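Local coordinates for protein glutamate racemase (PDB 2DWU) that belongs to the Asp/Glu/hydantoin racemase family of two-domain alpha/beta enzymes and binds D-glutamic acid in a pocket between its two domains, at residues V99-A104 and S127-K132; G114-I119 and T139-H144. One frame throughout, in Å; residues are numbered along the deposited sequence.

Interaction 1 (V99-A104 and S127-K132); sequences VIHPGA and SNMYEK. With GOL (glycerol), chain J.
Ile100 lays its CG2 methyl squarely over the ring of Tyr130, 3.6 Å from the ring centre and 10° off the normal, a textbook CH-pi contact. Ile100 CG2 stands anti to the backbone N, while CG1 is anti to the carbonyl carbon (chi1 -64°). A branched residue suits this place because its two arms divide the work: CG2 takes the ring face, and CG1 with CD1 runs past the phenol end to Met129, whose side chain crosses that of Ile100 at about a right angle. In the conformer given, Ile100 CD1 is 3.4 Å from Met129 SD. The same sulfur lies oblique to the His101 ring, 4.0 Å from His101 CE1, so the flexible thioether sits between an aliphatic and an aromatic neighbour. At the rim of the phenol ring a water in its plane joins the segments, donating to Val99 O at 2.7 Å and hydrogen-bonded to Tyr130 OH at 2.6 Å. His101 NE2 donates to glycerol O1 at 2.9 Å, and Lys132 NZ binds O3 of the same glycerol, probably from the crystallisation liquor. With no direct hydrogen bond between the segments, helices 100-110 and 129-137 meet here through apolar and pi contacts; the water bridges Val99 O and the buried tyrosine hydroxyl, which has a weak second partner in Asn78, a residue of the D-glutamic acid pocket.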
loop_
_atom_site.group_PDB
_atom_site.type_symbol
_atom_site.label_atom_id
_atom_site.label_comp_id
_atom_site.label_asym_id
_atom_site.label_seq_id
_atom_site.Cartn_x
_atom_site.Cartn_y
_atom_site.Cartn_z
ATOM N N VAL B 99 7.052 0.532 -11.251
ATOM C CA VAL B 99 5.818 -0.243 -11.085
ATOM C C VAL B 99 6.022 -1.668 -10.581
ATOM O O VAL B 99 5.047 -2.341 -10.229
ATOM C CB VAL B 99 4.997 -0.312 -12.407
ATOM C CG1 VAL B 99 4.302 1.020 -12.647
ATOM C CG2 VAL B 99 5.888 -0.629 -13.615
ATOM N N ILE B 100 7.271 -2.108 -10.521
ATOM C CA ILE B 100 7.568 -3.486 -10.091
ATOM C C ILE B 100 7.526 -3.696 -8.574
ATOM O O ILE B 100 6.781 -4.558 -8.104
ATOM C CB ILE B 100 8.934 -3.936 -10.671
ATOM C CG1 ILE B 100 8.825 -3.982 -12.200
ATOM C CG2 ILE B 100 9.381 -5.312 -10.074
ATOM C CD1 ILE B 100 10.097 -4.390 -12.906
ATOM N N HIS B 101 8.270 -2.893 -7.815
ATOM C CA HIS B 101 8.302 -3.058 -6.373
ATOM C C HIS B 101 6.949 -2.888 -5.688
ATOM O O HIS B 101 6.632 -3.631 -4.752
ATOM C CB HIS B 101 9.373 -2.144 -5.764
ATOM C CG HIS B 101 10.768 -2.559 -6.123
ATOM N ND1 HIS B 101 11.329 -2.292 -7.353
ATOM C CD2 HIS B 101 11.693 -3.269 -5.432
ATOM C CE1 HIS B 101 12.544 -2.819 -7.407
ATOM N NE2 HIS B 101 12.790 -3.417 -6.252
ATOM N N PRO B 102 6.124 -1.925 -6.130
ATOM C CA PRO B 102 4.819 -1.783 -5.478
ATOM C C PRO B 102 3.981 -3.044 -5.664
ATOM O O PRO B 102 3.257 -3.448 -4.747
ATOM C CB PRO B 102 4.187 -0.567 -6.189
ATOM C CG PRO B 102 5.376 0.263 -6.508
ATOM C CD PRO B 102 6.399 -0.789 -7.025
ATOM N N GLY B 103 4.093 -3.678 -6.836
ATOM C CA GLY B 103 3.347 -4.906 -7.109
ATOM C C GLY B 103 3.843 -6.062 -6.232
ATOM O O GLY B 103 3.043 -6.831 -5.699
ATOM N N ALA B 104 5.165 -6.182 -6.104
ATOM C CA ALA B 104 5.754 -7.224 -5.250
ATOM C C ALA B 104 5.303 -7.030 -3.800
ATOM O O ALA B 104 4.913 -7.989 -3.122
ATOM C CB ALA B 104 7.280 -7.187 -5.321
ATOM N N SER B 127 14.597 -10.167 -16.783
ATOM C CA SER B 127 15.390 -9.364 -15.842
ATOM C C SER B 127 15.402 -10.009 -14.454
ATOM O O SER B 127 16.304 -9.753 -13.666
ATOM C CB SER B 127 14.777 -7.969 -15.700
ATOM O OG SER B 127 13.622 -8.002 -14.879
ATOM N N ASN B 128 14.379 -10.826 -14.201
ATOM C CA ASN B 128 14.127 -11.499 -12.936
ATOM C C ASN B 128 13.942 -10.501 -11.795
ATOM O O ASN B 128 14.115 -10.838 -10.627
ATOM C CB ASN B 128 15.241 -12.490 -12.577
ATOM C CG ASN B 128 14.714 -13.627 -11.704
ATOM O OD1 ASN B 128 13.595 -14.122 -11.918
ATOM N ND2 ASN B 128 15.512 -14.049 -10.731
ATOM N N MET B 129 13.577 -9.261 -12.125
ATOM C CA MET B 129 13.418 -8.254 -11.078
ATOM C C MET B 129 12.300 -8.575 -10.092
ATOM O O MET B 129 12.401 -8.230 -8.910
ATOM C CB MET B 129 13.194 -6.853 -11.675
ATOM C CG MET B 129 13.067 -5.776 -10.598
ATOM S SD MET B 129 13.079 -4.080 -11.208
ATOM C CE MET B 129 14.704 -4.059 -11.822
ATOM N N TYR B 130 11.229 -9.216 -10.558
ATOM C CA TYR B 130 10.149 -9.556 -9.643
ATOM C C TYR B 130 10.606 -10.544 -8.593
ATOM O O TYR B 130 10.360 -10.323 -7.414
ATOM C CB TYR B 130 8.929 -10.090 -10.388
ATOM C CG TYR B 130 8.004 -8.973 -10.820
ATOM C CD1 TYR B 130 7.177 -8.349 -9.895
ATOM C CD2 TYR B 130 7.980 -8.536 -12.148
ATOM C CE1 TYR B 130 6.318 -7.289 -10.290
ATOM C CE2 TYR B 130 7.146 -7.502 -12.541
ATOM C CZ TYR B 130 6.328 -6.886 -11.628
ATOM O OH TYR B 130 5.525 -5.851 -12.066
ATOM N N GLU B 131 11.286 -11.621 -8.999
ATOM C CA GLU B 131 11.769 -12.585 -8.015
ATOM C C GLU B 131 12.766 -11.908 -7.078
ATOM O O GLU B 131 12.708 -12.123 -5.854
ATOM C CB GLU B 131 12.440 -13.783 -8.700
ATOM C CG GLU B 131 12.805 -14.862 -7.683
ATOM C CD GLU B 131 13.298 -16.150 -8.309
ATOM O OE1 GLU B 131 12.941 -17.225 -7.783
ATOM O OE2 GLU B 131 14.038 -16.100 -9.305
ATOM N N LYS B 132 13.659 -11.088 -7.625
ATOM C CA LYS B 132 14.635 -10.416 -6.780
ATOM C C LYS B 132 13.972 -9.461 -5.793
ATOM O O LYS B 132 14.354 -9.418 -4.630
ATOM C CB LYS B 132 15.665 -9.678 -7.623
ATOM C CG LYS B 132 16.531 -10.659 -8.410
ATOM C CD LYS B 132 17.717 -9.999 -9.022
ATOM C CE LYS B 132 17.348 -9.045 -10.115
ATOM N NZ LYS B 132 18.587 -8.329 -10.594
HETATM C C1 GOL J . 16.175 -5.587 -5.722
HETATM O O1 GOL J . 14.802 -5.304 -5.449
HETATM C C2 GOL J . 16.422 -5.566 -7.227
HETATM O O2 GOL J . 16.062 -4.283 -7.756
HETATM C C3 GOL J . 17.903 -5.863 -7.496
HETATM O O3 GOL J . 18.167 -5.847 -8.906
HETATM O O HOH W 1 3.943 -4.782 -10.323
#

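Interaction 2 (G114-I119 and T139-H144); sequences GKIGVI and TYLKVH
Ile116 O takes the backbone N-H of His144 at 2.9 Å and is also approached by Val143 CA at 3.3 Å, a CA-H...O contact. Ile116 uses both its N-H and its C=O toward the same neighbour strand, since Ile116 N donates in turn to Lys142 O, 2.9 Å away and nearly straight at 172°. The ladder runs on to both sides: Lys142 N donates to Gly114 O at 3.0 Å, and Val118 N to His144 O at 2.9 Å, the last more bent (147°) with its donor tilted from the carbonyl plane. Such bonds, in which every second residue both gives its N-H and takes through its O, define a parallel beta pair, whose strands 115-119 and 142-144 lie 24° apart in direction. Helices 122-127 and 129-137 link the two strands in a right-handed beta-alpha-beta crossover; strand 142-147 is the outermost of this four-stranded parallel sheet, and strand 183-187 flanks 115-120 on its other edge. Ile116 and Val143 point to the face covered by Leu134 of helix 129-137, where beta-branched side chains suit both an extended backbone and a buried surface. Leu141 joins them, its CD2 4.2 Å from Ile116 CD1 and 3.6 Å from Gly114 CA. Gly114 has positive phi, a conformation easy for a residue without a side chain, as the chain turns into the strand. Lys115, Lys142 and His144 take the other face; the lysines touch through Lys115 CG and Lys142 CB, their aliphatic stems crossing obliquely while the amines diverge.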
loop_
_atom_site.group_PDB
_atom_site.type_symbol
_atom_site.label_atom_id
_atom_site.label_comp_id
_atom_site.label_asym_id
_atom_site.label_seq_id
_atom_site.Cartn_x
_atom_site.Cartn_y
_atom_site.Cartn_z
ATOM N N GLY B 114 2.345 -17.880 0.322
ATOM C CA GLY B 114 3.683 -17.472 -0.044
ATOM C C GLY B 114 4.086 -18.002 -1.410
ATOM O O GLY B 114 5.247 -18.247 -1.632
ATOM N N LYS B 115 3.122 -18.158 -2.308
ATOM C CA LYS B 115 3.370 -18.682 -3.656
ATOM C C LYS B 115 2.757 -17.672 -4.601
ATOM O O LYS B 115 1.540 -17.560 -4.684
ATOM C CB LYS B 115 2.699 -20.052 -3.794
ATOM C CG LYS B 115 3.422 -21.132 -2.946
ATOM C CD LYS B 115 2.738 -22.496 -3.022
ATOM C CE LYS B 115 3.740 -23.637 -2.623
ATOM N NZ LYS B 115 3.950 -23.846 -1.182
ATOM N N ILE B 116 3.629 -16.996 -5.336
ATOM C CA ILE B 116 3.225 -15.887 -6.190
ATOM C C ILE B 116 3.566 -16.056 -7.656
ATOM O O ILE B 116 4.662 -16.474 -7.992
ATOM C CB ILE B 116 3.931 -14.640 -5.647
ATOM C CG1 ILE B 116 3.477 -14.390 -4.193
ATOM C CG2 ILE B 116 3.597 -13.412 -6.502
ATOM C CD1 ILE B 116 4.394 -13.457 -3.426
ATOM N N GLY B 117 2.603 -15.778 -8.538
ATOM C CA GLY B 117 2.911 -15.837 -9.953
ATOM C C GLY B 117 3.067 -14.402 -10.471
ATOM O O GLY B 117 2.573 -13.458 -9.863
ATOM N N VAL B 118 3.795 -14.227 -11.563
ATOM C CA VAL B 118 3.869 -12.898 -12.183
ATOM C C VAL B 118 4.058 -13.093 -13.669
ATOM O O VAL B 118 4.816 -13.963 -14.107
ATOM C CB VAL B 118 4.986 -11.994 -11.627
ATOM C CG1 VAL B 118 6.358 -12.644 -11.819
ATOM C CG2 VAL B 118 4.923 -10.630 -12.340
ATOM N N ILE B 119 3.336 -12.286 -14.441
ATOM C CA ILE B 119 3.364 -12.342 -15.901
ATOM C C ILE B 119 3.762 -10.980 -16.444
ATOM O O ILE B 119 3.500 -9.943 -15.815
ATOM C CB ILE B 119 1.996 -12.771 -16.513
ATOM C CG1 ILE B 119 0.842 -11.913 -15.968
ATOM C CG2 ILE B 119 1.784 -14.269 -16.188
ATOM C CD1 ILE B 119 -0.469 -12.125 -16.723
ATOM N N THR B 139 12.721 -14.007 1.768
ATOM C CA THR B 139 13.467 -15.040 1.071
ATOM C C THR B 139 12.669 -16.332 0.865
ATOM O O THR B 139 12.916 -17.057 -0.111
ATOM C CB THR B 139 14.754 -15.319 1.876
ATOM O OG1 THR B 139 15.616 -14.188 1.778
ATOM C CG2 THR B 139 15.491 -16.563 1.350
ATOM N N TYR B 140 11.728 -16.615 1.765
ATOM C CA TYR B 140 10.941 -17.851 1.707
ATOM C C TYR B 140 9.625 -17.793 0.944
ATOM O O TYR B 140 8.563 -18.240 1.423
ATOM C CB TYR B 140 10.703 -18.357 3.132
ATOM C CG TYR B 140 11.976 -18.380 3.950
ATOM C CD1 TYR B 140 12.168 -17.470 4.993
ATOM C CD2 TYR B 140 12.998 -19.291 3.667
ATOM C CE1 TYR B 140 13.354 -17.465 5.741
ATOM C CE2 TYR B 140 14.185 -19.297 4.407
ATOM C CZ TYR B 140 14.351 -18.379 5.443
ATOM O OH TYR B 140 15.508 -18.375 6.190
ATOM N N LEU B 141 9.687 -17.197 -0.235
ATOM C CA LEU B 141 8.519 -17.127 -1.105
ATOM C C LEU B 141 8.874 -17.924 -2.342
ATOM O O LEU B 141 10.043 -18.004 -2.719
ATOM C CB LEU B 141 8.254 -15.678 -1.524
ATOM C CG LEU B 141 7.785 -14.702 -0.448
ATOM C CD1 LEU B 141 7.883 -13.271 -1.006
ATOM C CD2 LEU B 141 6.342 -15.034 -0.018
ATOM N N LYS B 142 7.875 -18.543 -2.953
ATOM C CA LYS B 142 8.082 -19.287 -4.181
ATOM C C LYS B 142 7.486 -18.373 -5.256
ATOM O O LYS B 142 6.310 -17.981 -5.164
ATOM C CB LYS B 142 7.317 -20.608 -4.153
ATOM C CG LYS B 142 7.567 -21.457 -5.393
ATOM C CD LYS B 142 9.054 -21.721 -5.599
ATOM C CE LYS B 142 9.274 -22.721 -6.747
ATOM N NZ LYS B 142 10.704 -22.890 -7.125
ATOM N N VAL B 143 8.288 -18.037 -6.256
ATOM C CA VAL B 143 7.856 -17.131 -7.316
ATOM C C VAL B 143 7.915 -17.828 -8.661
ATOM O O VAL B 143 8.945 -18.409 -9.030
ATOM C CB VAL B 143 8.765 -15.860 -7.369
ATOM C CG1 VAL B 143 8.203 -14.807 -8.377
ATOM C CG2 VAL B 143 8.869 -15.223 -5.962
ATOM N N HIS B 144 6.805 -17.774 -9.391
ATOM C CA HIS B 144 6.739 -18.375 -10.723
ATOM C C HIS B 144 6.585 -17.225 -11.698
ATOM O O HIS B 144 5.553 -16.557 -11.672
ATOM C CB HIS B 144 5.528 -19.287 -10.814
ATOM C CG HIS B 144 5.636 -20.500 -9.938
ATOM N ND1 HIS B 144 6.485 -21.548 -10.229
ATOM C CD2 HIS B 144 5.034 -20.811 -8.762
ATOM C CE1 HIS B 144 6.399 -22.455 -9.264
ATOM N NE2 HIS B 144 5.531 -22.033 -8.363
#

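The two contacts lie side by side, their centres 11 Å apart, and their segments alternate along the chain: 99-104, 114-119, 127-132, 139-144. Helix 100-110 leads into strand 115-120, and helix 129-137 into strand 142-147, so interaction 1 pairs the helices and interaction 2 the strands that follow them. They touch directly, Tyr130 CD2 packing 3.7 Å from Val118 CG2 in the conformer given, and Glu131 CG also meets Val143 CB. The tyrosine ring therefore has neighbours in both contacts. Together they tie the four-stranded sheet to helix 129-137, which packs on one face of it, and, through helix 100-110, which follows strand 96-98 at the edge of the six-stranded sheet, to the other half of the molecule.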